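Local atomic coordinates of transcriptional activator PlcR protein (PDB entry 3U3W), a protein that activates transcription as a DNA-binding, pleiotropic virulence regulator that responds to the quorum-sensing signal peptide PapR. Residues K11-L16 against L56-I61; Q118-A123 against L136-L141; F194-R199 against M232-Q237. All coordinates share one frame; numbering follows the deposited sequence.

How the contacts relate
Contact 1 lies in the helix-turn-helix region, next to the DNA, whereas contacts 2 and 3 both fall within the all-helical, TPR-like C-terminal region; no helix is shared among the three. The centres of contacts 1 and 2 are about 36 Å apart, while contacts 2 and 3 come within about 7 Å at their nearest atoms without touching. Contacts 1 and 3 are buried and join a helix to a loop through aliphatic groups; the end of Arg14 goes to Glu38 and a DNA phosphate, that of Lys197 to the peptide. Contact 2, only partly buried, pairs two antiparallel helices through a tyrosine ring and a glutamate. The second subunit reaches contacts 1 and 3.

Contact 1: K11-L16 against L56-I61; sequences KKIRVL and LQIPII
Leu56 lays its CD2 methyl against the backbone of helix 4-16, 3.9 Å from Arg14 CA. Leu56 CB sits 4.2 Å from Ile13 CG2, so a single leucine spans two neighbouring residues of the opposing helix. Gln57 then adopts a positive phi (59°) and closes helix 46-56 with a Schellman motif, turning the chain so that the next side chain faces helix 4-16 again. That side chain is Ile58, which meets Ile13 tip to tip: the two CD1 methyls are 3.8 Å apart, and Ile58 CD1 also lies 3.9 Å from Ile13 CG2. With CG1 of Ile58 anti to the carbonyl carbon (chi1 -59°) and a further bend at chi2 (-76°), CD1 is brought up against both Ile13 methyls. Beyond it, Pro59 packs on His189 of the second subunit, and Ile60 and Ile61 on Ile61 and Ile60 of that subunit, carrying the chain from the DNA-binding core into the dimer. Across the two segments the chemistry is wholly aliphatic, even for Arg14, which offers its CA and CB here while its guanidinium leads away to Glu38, to Leu19 O and to a DNA phosphate. A buried, nonpolar seat for the stem of this residue thus coexists with a charged end held among several partners at the DNA backbone.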
loop_
_atom_site.group_PDB
_atom_site.type_symbol
_atom_site.label_atom_id
_atom_site.label_comp_id
_atom_site.label_asym_id
_atom_site.label_seq_id
_atom_site.Cartn_x
_atom_site.Cartn_y
_atom_site.Cartn_z
ATOM N N LYS A 11 -13.814 -10.269 -20.939
ATOM C CA LYS A 11 -15.009 -11.101 -21.095
ATOM C C LYS A 11 -15.257 -11.941 -19.847
ATOM O O LYS A 11 -16.391 -12.098 -19.397
ATOM C CB LYS A 11 -14.856 -12.023 -22.308
ATOM C CG LYS A 11 -15.947 -13.095 -22.464
ATOM C CD LYS A 11 -15.762 -13.845 -23.786
ATOM C CE LYS A 11 -16.923 -14.779 -24.110
ATOM N NZ LYS A 11 -16.767 -16.125 -23.493
ATOM N N LYS A 12 -14.176 -12.485 -19.303
ATOM C CA LYS A 12 -14.222 -13.275 -18.082
ATOM C C LYS A 12 -14.800 -12.465 -16.922
ATOM O O LYS A 12 -15.672 -12.944 -16.198
ATOM C CB LYS A 12 -12.812 -13.795 -17.756
ATOM C CG LYS A 12 -12.610 -14.368 -16.354
ATOM C CD LYS A 12 -11.353 -15.248 -16.319
ATOM C CE LYS A 12 -10.880 -15.548 -14.897
ATOM N NZ LYS A 12 -10.103 -14.419 -14.293
ATOM N N ILE A 13 -14.319 -11.232 -16.761
ATOM C CA ILE A 13 -14.752 -10.380 -15.656
ATOM C C ILE A 13 -16.157 -9.804 -15.877
ATOM O O ILE A 13 -16.899 -9.579 -14.919
ATOM C CB ILE A 13 -13.732 -9.240 -15.380
ATOM C CG1 ILE A 13 -12.343 -9.818 -15.132
ATOM C CG2 ILE A 13 -14.167 -8.405 -14.190
ATOM C CD1 ILE A 13 -11.264 -8.781 -15.021
ATOM N N ARG A 14 -16.522 -9.571 -17.138
ATOM C CA ARG A 14 -17.875 -9.121 -17.463
ATOM C C ARG A 14 -18.912 -10.198 -17.173
ATOM O O ARG A 14 -19.983 -9.896 -16.664
ATOM C CB ARG A 14 -17.999 -8.690 -18.931
ATOM C CG ARG A 14 -19.452 -8.481 -19.361
ATOM C CD ARG A 14 -19.604 -8.065 -20.815
ATOM N NE ARG A 14 -19.087 -9.056 -21.755
ATOM C CZ ARG A 14 -19.691 -10.203 -22.061
ATOM N NH1 ARG A 14 -19.133 -11.031 -22.943
ATOM N NH2 ARG A 14 -20.847 -10.527 -21.486
ATOM N N VAL A 15 -18.600 -11.448 -17.516
ATOM C CA VAL A 15 -19.508 -12.557 -17.241
ATOM C C VAL A 15 -19.610 -12.747 -15.732
ATOM O O VAL A 15 -20.694 -12.940 -15.181
ATOM C CB VAL A 15 -19.029 -13.877 -17.901
ATOM C CG1 VAL A 15 -19.943 -15.032 -17.517
ATOM C CG2 VAL A 15 -18.964 -13.733 -19.412
ATOM N N LEU A 16 -18.460 -12.675 -15.071
ATOM C CA LEU A 16 -18.377 -12.796 -13.621
ATOM C C LEU A 16 -19.215 -11.729 -12.915
ATOM O O LEU A 16 -19.629 -11.908 -11.770
ATOM C CB LEU A 16 -16.919 -12.675 -13.192
ATOM C CG LEU A 16 -16.493 -13.272 -11.856
ATOM C CD1 LEU A 16 -16.607 -14.791 -11.884
ATOM C CD2 LEU A 16 -15.066 -12.853 -11.563
ATOM N N LEU A 56 -16.403 -2.274 -14.319
ATOM C CA LEU A 56 -16.095 -3.622 -13.851
ATOM C C LEU A 56 -15.375 -3.600 -12.501
ATOM O O LEU A 56 -15.138 -4.647 -11.899
ATOM C CB LEU A 56 -15.251 -4.375 -14.878
ATOM C CG LEU A 56 -15.809 -4.609 -16.282
ATOM C CD1 LEU A 56 -14.736 -5.202 -17.183
ATOM C CD2 LEU A 56 -17.016 -5.508 -16.243
ATOM N N GLN A 57 -15.041 -2.404 -12.025
ATOM C CA GLN A 57 -14.336 -2.241 -10.752
ATOM C C GLN A 57 -13.007 -2.981 -10.765
ATOM O O GLN A 57 -12.742 -3.825 -9.921
ATOM C CB GLN A 57 -15.201 -2.695 -9.571
ATOM C CG GLN A 57 -16.502 -1.886 -9.408
ATOM C CD GLN A 57 -17.374 -2.357 -8.238
ATOM O OE1 GLN A 57 -18.290 -3.165 -8.416
ATOM N NE2 GLN A 57 -17.093 -1.845 -7.041
ATOM N N ILE A 58 -12.175 -2.660 -11.743
ATOM C CA ILE A 58 -10.868 -3.287 -11.868
ATOM C C ILE A 58 -9.805 -2.204 -11.989
ATOM O O ILE A 58 -9.917 -1.329 -12.850
ATOM C CB ILE A 58 -10.811 -4.190 -13.111
ATOM C CG1 ILE A 58 -11.885 -5.286 -13.036
ATOM C CG2 ILE A 58 -9.395 -4.742 -13.309
ATOM C CD1 ILE A 58 -11.575 -6.442 -12.075
ATOM N N PRO A 59 -8.786 -2.240 -11.111
ATOM C CA PRO A 59 -7.643 -1.331 -11.248
ATOM C C PRO A 59 -7.110 -1.428 -12.667
ATOM O O PRO A 59 -6.914 -2.525 -13.200
ATOM C CB PRO A 59 -6.619 -1.893 -10.257
ATOM C CG PRO A 59 -7.435 -2.604 -9.248
ATOM C CD PRO A 59 -8.623 -3.168 -9.981
ATOM N N ILE A 60 -6.897 -0.280 -13.285
ATOM C CA ILE A 60 -6.567 -0.246 -14.701
ATOM C C ILE A 60 -5.248 -0.959 -15.008
ATOM O O ILE A 60 -5.073 -1.495 -16.099
ATOM C CB ILE A 60 -6.571 1.201 -15.238
ATOM C CG1 ILE A 60 -7.948 1.844 -15.005
ATOM C CG2 ILE A 60 -6.240 1.227 -16.710
ATOM C CD1 ILE A 60 -8.307 2.134 -13.528
ATOM N N ILE A 61 -4.330 -0.981 -14.043
ATOM C CA ILE A 61 -3.019 -1.602 -14.267
ATOM C C ILE A 61 -3.189 -3.096 -14.555
ATOM O O ILE A 61 -2.343 -3.725 -15.192
ATOM C CB ILE A 61 -2.033 -1.356 -13.067
ATOM C CG1 ILE A 61 -0.637 -1.925 -13.357
ATOM C CG2 ILE A 61 -2.583 -1.928 -11.758
ATOM C CD1 ILE A 61 0.077 -1.288 -14.527
#

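Contact 2: Q118-A123 against L136-L141; sequences QYYVAA and LELKKL
Tyr120 of helix 109-125 crosses to helix 131-143 and spreads its ring beneath the side chain of Glu137. Tyr120 CB is 4.5 Å from Leu138 CD2, a loose apolar contact at the foot of the ring. With CG anti to the carbonyl carbon (chi1 -72°), the ring projects toward helix 131-143, and Tyr120 CD2, on one edge, comes 4.5 Å from Leu141 CD1. Nearly over the ring centre stands Glu137 CB, 3.7 Å from the centroid, a CH-pi contact; Tyr119 CD2 covers the rim of the opposite face. Segments 118-123 and 136-141 run antiparallel (168°), their axes 10.2 Å apart at closest approach, and belong to successive helices in the stacked-helix architecture of the TPR-like domain. Further along the ring, Tyr120 CE1 and CZ each lie 3.8 Å from Glu137 CG, because the glutamate chain bends at chi2 and follows the tyrosine outward. At the tip, Tyr120 OH is 3.4 Å from Glu137 OE1. That same oxygen receives Lys140 NZ at 3.1 Å through its syn lone pair, a salt bridge one turn along the helix that ties the carboxylate back to helix 131-143, with the carboxylate plane 50° from that of the ring.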
loop_
_atom_site.group_PDB
_atom_site.type_symbol
_atom_site.label_atom_id
_atom_site.label_comp_id
_atom_site.label_asym_id
_atom_site.label_seq_id
_atom_site.Cartn_x
_atom_site.Cartn_y
_atom_site.Cartn_z
ATOM N N GLN A 118 16.421 -12.316 -6.673
ATOM C CA GLN A 118 16.179 -13.035 -5.424
ATOM C C GLN A 118 17.086 -14.265 -5.266
ATOM O O GLN A 118 17.500 -14.613 -4.155
ATOM C CB GLN A 118 14.704 -13.451 -5.304
ATOM C CG GLN A 118 13.746 -12.287 -5.190
ATOM C CD GLN A 118 13.789 -11.610 -3.815
ATOM O OE1 GLN A 118 14.230 -12.196 -2.823
ATOM N NE2 GLN A 118 13.321 -10.370 -3.758
ATOM N N TYR A 119 17.381 -14.925 -6.382
ATOM C CA TYR A 119 18.181 -16.142 -6.356
ATOM C C TYR A 119 19.631 -15.850 -5.953
ATOM O O TYR A 119 20.194 -16.532 -5.098
ATOM C CB TYR A 119 18.071 -16.861 -7.707
ATOM C CG TYR A 119 19.195 -17.819 -8.074
ATOM C CD1 TYR A 119 19.283 -19.093 -7.519
ATOM C CD2 TYR A 119 20.132 -17.459 -9.027
ATOM C CE1 TYR A 119 20.312 -19.966 -7.884
ATOM C CE2 TYR A 119 21.146 -18.309 -9.395
ATOM C CZ TYR A 119 21.240 -19.557 -8.823
ATOM O OH TYR A 119 22.284 -20.374 -9.227
ATOM N N TYR A 120 20.203 -14.808 -6.547
ATOM C CA TYR A 120 21.553 -14.364 -6.225
ATOM C C TYR A 120 21.710 -13.919 -4.783
ATOM O O TYR A 120 22.690 -14.283 -4.133
ATOM C CB TYR A 120 21.964 -13.220 -7.140
ATOM C CG TYR A 120 22.235 -13.661 -8.548
ATOM C CD1 TYR A 120 23.003 -14.794 -8.815
ATOM C CD2 TYR A 120 21.721 -12.948 -9.620
ATOM C CE1 TYR A 120 23.260 -15.191 -10.132
ATOM C CE2 TYR A 120 21.963 -13.335 -10.931
ATOM C CZ TYR A 120 22.733 -14.451 -11.185
ATOM O OH TYR A 120 22.953 -14.814 -12.496
ATOM N N VAL A 121 20.761 -13.126 -4.286
ATOM C CA VAL A 121 20.807 -12.685 -2.894
ATOM C C VAL A 121 20.773 -13.899 -1.975
ATOM O O VAL A 121 21.526 -13.995 -0.998
ATOM C CB VAL A 121 19.625 -11.741 -2.524
ATOM C CG1 VAL A 121 19.555 -11.538 -1.024
ATOM C CG2 VAL A 121 19.748 -10.415 -3.237
ATOM N N ALA A 122 19.881 -14.820 -2.300
ATOM C CA ALA A 122 19.738 -16.040 -1.537
ATOM C C ALA A 122 21.051 -16.832 -1.599
ATOM O O ALA A 122 21.557 -17.307 -0.578
ATOM C CB ALA A 122 18.576 -16.853 -2.074
ATOM N N ALA A 123 21.609 -16.946 -2.798
ATOM C CA ALA A 123 22.858 -17.666 -2.991
ATOM C C ALA A 123 23.956 -17.054 -2.126
ATOM O O ALA A 123 24.688 -17.764 -1.439
ATOM C CB ALA A 123 23.257 -17.657 -4.454
ATOM N N LEU A 136 28.498 -8.433 -9.022
ATOM C CA LEU A 136 28.666 -8.366 -10.472
ATOM C C LEU A 136 27.438 -8.885 -11.224
ATOM O O LEU A 136 27.065 -8.346 -12.261
ATOM C CB LEU A 136 29.922 -9.126 -10.909
ATOM C CG LEU A 136 31.251 -8.431 -10.586
ATOM C CD1 LEU A 136 32.452 -9.373 -10.759
ATOM C CD2 LEU A 136 31.426 -7.160 -11.418
ATOM N N GLU A 137 26.817 -9.941 -10.706
ATOM C CA GLU A 137 25.609 -10.467 -11.324
ATOM C C GLU A 137 24.449 -9.476 -11.167
ATOM O O GLU A 137 23.694 -9.221 -12.113
ATOM C CB GLU A 137 25.250 -11.827 -10.742
ATOM C CG GLU A 137 26.207 -12.940 -11.151
ATOM C CD GLU A 137 26.479 -12.957 -12.656
ATOM O OE1 GLU A 137 25.523 -12.856 -13.457
ATOM O OE2 GLU A 137 27.664 -13.065 -13.040
ATOM N N LEU A 138 24.323 -8.907 -9.976
ATOM C CA LEU A 138 23.319 -7.876 -9.736
ATOM C C LEU A 138 23.492 -6.668 -10.659
ATOM O O LEU A 138 22.528 -6.202 -11.257
ATOM C CB LEU A 138 23.334 -7.454 -8.274
ATOM C CG LEU A 138 22.773 -8.559 -7.401
ATOM C CD1 LEU A 138 22.799 -8.158 -5.943
ATOM C CD2 LEU A 138 21.361 -8.852 -7.862
ATOM N N LYS A 139 24.722 -6.179 -10.794
ATOM C CA LYS A 139 24.993 -5.063 -11.692
ATOM C C LYS A 139 24.589 -5.373 -13.132
ATOM O O LYS A 139 24.213 -4.479 -13.885
ATOM C CB LYS A 139 26.467 -4.631 -11.609
ATOM C CG LYS A 139 26.762 -3.782 -10.377
ATOM C CD LYS A 139 28.227 -3.394 -10.257
ATOM C CE LYS A 139 28.369 -2.226 -9.283
ATOM N NZ LYS A 139 29.767 -1.938 -8.882
ATOM N N LYS A 140 24.644 -6.644 -13.503
ATOM C CA LYS A 140 24.313 -7.053 -14.862
ATOM C C LYS A 140 22.811 -6.991 -15.104
ATOM O O LYS A 140 22.369 -6.629 -16.188
ATOM C CB LYS A 140 24.887 -8.446 -15.168
ATOM C CG LYS A 140 26.343 -8.410 -15.664
ATOM C CD LYS A 140 27.019 -9.795 -15.652
ATOM C CE LYS A 140 26.137 -10.880 -16.272
ATOM N NZ LYS A 140 26.800 -12.227 -16.257
ATOM N N LEU A 141 22.029 -7.338 -14.087
ATOM C CA LEU A 141 20.584 -7.126 -14.132
ATOM C C LEU A 141 20.276 -5.643 -14.335
ATOM O O LEU A 141 19.388 -5.293 -15.101
ATOM C CB LEU A 141 19.916 -7.629 -12.850
ATOM C CG LEU A 141 20.150 -9.086 -12.461
ATOM C CD1 LEU A 141 19.361 -9.470 -11.188
ATOM C CD2 LEU A 141 19.807 -10.009 -13.618
#

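Contact 3: F194-R199 against M232-Q237; sequences FDVKVR and MALIGQ
Leu234 drives its CD1 methyl into the flank of helix 192-208 at Lys197, and this is where the packing is tight. The methyl lies 3.3 Å from Lys197 CA, a short approach for two carbons, and 3.7 Å from Lys197 CB, with Lys197 CG a little farther at 4.0 Å. A leucine chain extended at chi2 (-168°) puts CD1 at the far end of its reach, pressed against the backbone and the lysine stem at once. The neighbouring Val196 is held less closely: its CG1 stands 4.1 Å from Leu234 CB, and the two side chains run alongside one another, pointing contrary ways, Val196 being backed by Ile225 and Ser226 of helix 212-228. Leu234 occupies the N-cap position of helix 235-248, so the leucine side chain comes from the turn that starts that helix.

The looser side of the contact belongs to the outer part of Lys197, a partly exposed residue. Its stem covered by Leu234 CD1, the lysine bends at chi3 and sends NZ away from the leucine to a salt bridge with the backbone of the bound peptide. Gln237 NE2 reaches an acidic side chain of the same peptide, and Lys197 and Leu234 also pack on acidic side-chain atoms of it. Apolar packing between helix 192-208 and the turn that opens helix 235-248 thus merges into polar groups that hold the ligand. This is part of the peptide-binding surface of PlcR, set in a TPR-like domain as is probably the case in other RNPP regulators.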
loop_
_atom_site.group_PDB
_atom_site.type_symbol
_atom_site.label_atom_id
_atom_site.label_comp_id
_atom_site.label_asym_id
_atom_site.label_seq_id
_atom_site.Cartn_x
_atom_site.Cartn_y
_atom_site.Cartn_z
ATOM N N PHE A 194 9.630 1.312 1.111
ATOM C CA PHE A 194 10.990 1.145 0.606
ATOM C C PHE A 194 11.962 2.192 1.180
ATOM O O PHE A 194 13.061 1.856 1.602
ATOM C CB PHE A 194 11.039 1.139 -0.926
ATOM C CG PHE A 194 12.400 0.809 -1.475
ATOM C CD1 PHE A 194 13.062 -0.347 -1.076
ATOM C CD2 PHE A 194 13.025 1.658 -2.379
ATOM C CE1 PHE A 194 14.315 -0.646 -1.573
ATOM C CE2 PHE A 194 14.290 1.371 -2.886
ATOM C CZ PHE A 194 14.933 0.225 -2.487
ATOM N N ASP A 195 11.532 3.447 1.191
ATOM C CA ASP A 195 12.254 4.547 1.814
ATOM C C ASP A 195 12.679 4.167 3.235
ATOM O O ASP A 195 13.820 4.407 3.640
ATOM C CB ASP A 195 11.332 5.775 1.858
ATOM C CG ASP A 195 12.086 7.104 1.977
ATOM O OD1 ASP A 195 12.156 7.831 0.961
ATOM O OD2 ASP A 195 12.579 7.441 3.080
ATOM N N VAL A 196 11.758 3.576 3.995
ATOM C CA VAL A 196 12.053 3.205 5.367
ATOM C C VAL A 196 13.127 2.126 5.388
ATOM O O VAL A 196 14.024 2.130 6.234
ATOM C CB VAL A 196 10.797 2.684 6.117
ATOM C CG1 VAL A 196 11.184 1.993 7.402
ATOM C CG2 VAL A 196 9.834 3.814 6.399
ATOM N N LYS A 197 13.022 1.188 4.455
ATOM C CA LYS A 197 13.948 0.095 4.413
ATOM C C LYS A 197 15.367 0.592 4.058
ATOM O O LYS A 197 16.345 0.201 4.702
ATOM C CB LYS A 197 13.474 -0.955 3.410
ATOM C CG LYS A 197 14.516 -2.026 3.170
ATOM C CD LYS A 197 14.169 -2.907 1.988
ATOM C CE LYS A 197 13.048 -3.870 2.329
ATOM N NZ LYS A 197 12.785 -4.798 1.203
ATOM N N VAL A 198 15.467 1.437 3.031
ATOM C CA VAL A 198 16.754 2.016 2.639
ATOM C C VAL A 198 17.372 2.824 3.773
ATOM O O VAL A 198 18.567 2.707 4.031
ATOM C CB VAL A 198 16.661 2.937 1.388
ATOM C CG1 VAL A 198 18.048 3.490 1.036
ATOM C CG2 VAL A 198 16.076 2.194 0.212
ATOM N N ARG A 199 16.576 3.648 4.453
ATOM C CA ARG A 199 17.122 4.414 5.579
ATOM C C ARG A 199 17.648 3.511 6.685
ATOM O O ARG A 199 18.644 3.827 7.347
ATOM C CB ARG A 199 16.123 5.421 6.137
ATOM C CG ARG A 199 15.808 6.537 5.175
ATOM C CD ARG A 199 15.008 7.655 5.833
ATOM N NE ARG A 199 14.666 8.656 4.825
ATOM C CZ ARG A 199 15.450 9.672 4.475
ATOM N NH1 ARG A 199 16.635 9.858 5.069
ATOM N NH2 ARG A 199 15.050 10.507 3.526
ATOM N N MET A 232 4.665 -1.513 10.270
ATOM C CA MET A 232 5.340 -2.263 11.330
ATOM C C MET A 232 6.491 -3.051 10.739
ATOM O O MET A 232 7.175 -3.785 11.458
ATOM C CB MET A 232 4.390 -3.318 11.926
ATOM C CG MET A 232 3.429 -2.861 12.950
ATOM S SD MET A 232 2.728 -4.233 13.879
ATOM C CE MET A 232 1.499 -4.849 12.728
ATOM N N ALA A 233 6.662 -2.968 9.426
ATOM C CA ALA A 233 7.585 -3.868 8.739
ATOM C C ALA A 233 9.023 -3.848 9.334
ATOM O O ALA A 233 9.624 -4.895 9.595
ATOM C CB ALA A 233 7.589 -3.565 7.229
ATOM N N LEU A 234 9.551 -2.651 9.566
ATOM C CA LEU A 234 10.909 -2.498 10.062
ATOM C C LEU A 234 10.978 -1.773 11.402
ATOM O O LEU A 234 12.067 -1.456 11.877
ATOM C CB LEU A 234 11.761 -1.759 9.023
ATOM C CG LEU A 234 12.033 -2.563 7.751
ATOM C CD1 LEU A 234 13.090 -1.889 6.949
ATOM C CD2 LEU A 234 12.473 -3.987 8.108
ATOM N N ILE A 235 9.827 -1.520 12.019
ATOM C CA ILE A 235 9.795 -0.651 13.201
ATOM C C ILE A 235 10.510 -1.276 14.407
ATOM O O ILE A 235 11.148 -0.572 15.180
ATOM C CB ILE A 235 8.344 -0.201 13.584
ATOM C CG1 ILE A 235 8.386 0.950 14.584
ATOM C CG2 ILE A 235 7.537 -1.360 14.167
ATOM C CD1 ILE A 235 8.184 2.282 13.972
ATOM N N GLY A 236 10.401 -2.590 14.574
ATOM C CA GLY A 236 11.157 -3.273 15.617
ATOM C C GLY A 236 12.665 -3.097 15.419
ATOM O O GLY A 236 13.380 -2.667 16.328
ATOM N N GLN A 237 13.139 -3.406 14.214
ATOM C CA GLN A 237 14.555 -3.275 13.876
ATOM C C GLN A 237 15.044 -1.858 14.122
ATOM O O GLN A 237 16.148 -1.671 14.606
ATOM C CB GLN A 237 14.818 -3.683 12.420
ATOM C CG GLN A 237 14.445 -5.135 12.118
ATOM C CD GLN A 237 12.963 -5.289 11.737
ATOM O OE1 GLN A 237 12.078 -4.787 12.430
ATOM N NE2 GLN A 237 12.699 -5.973 10.623
#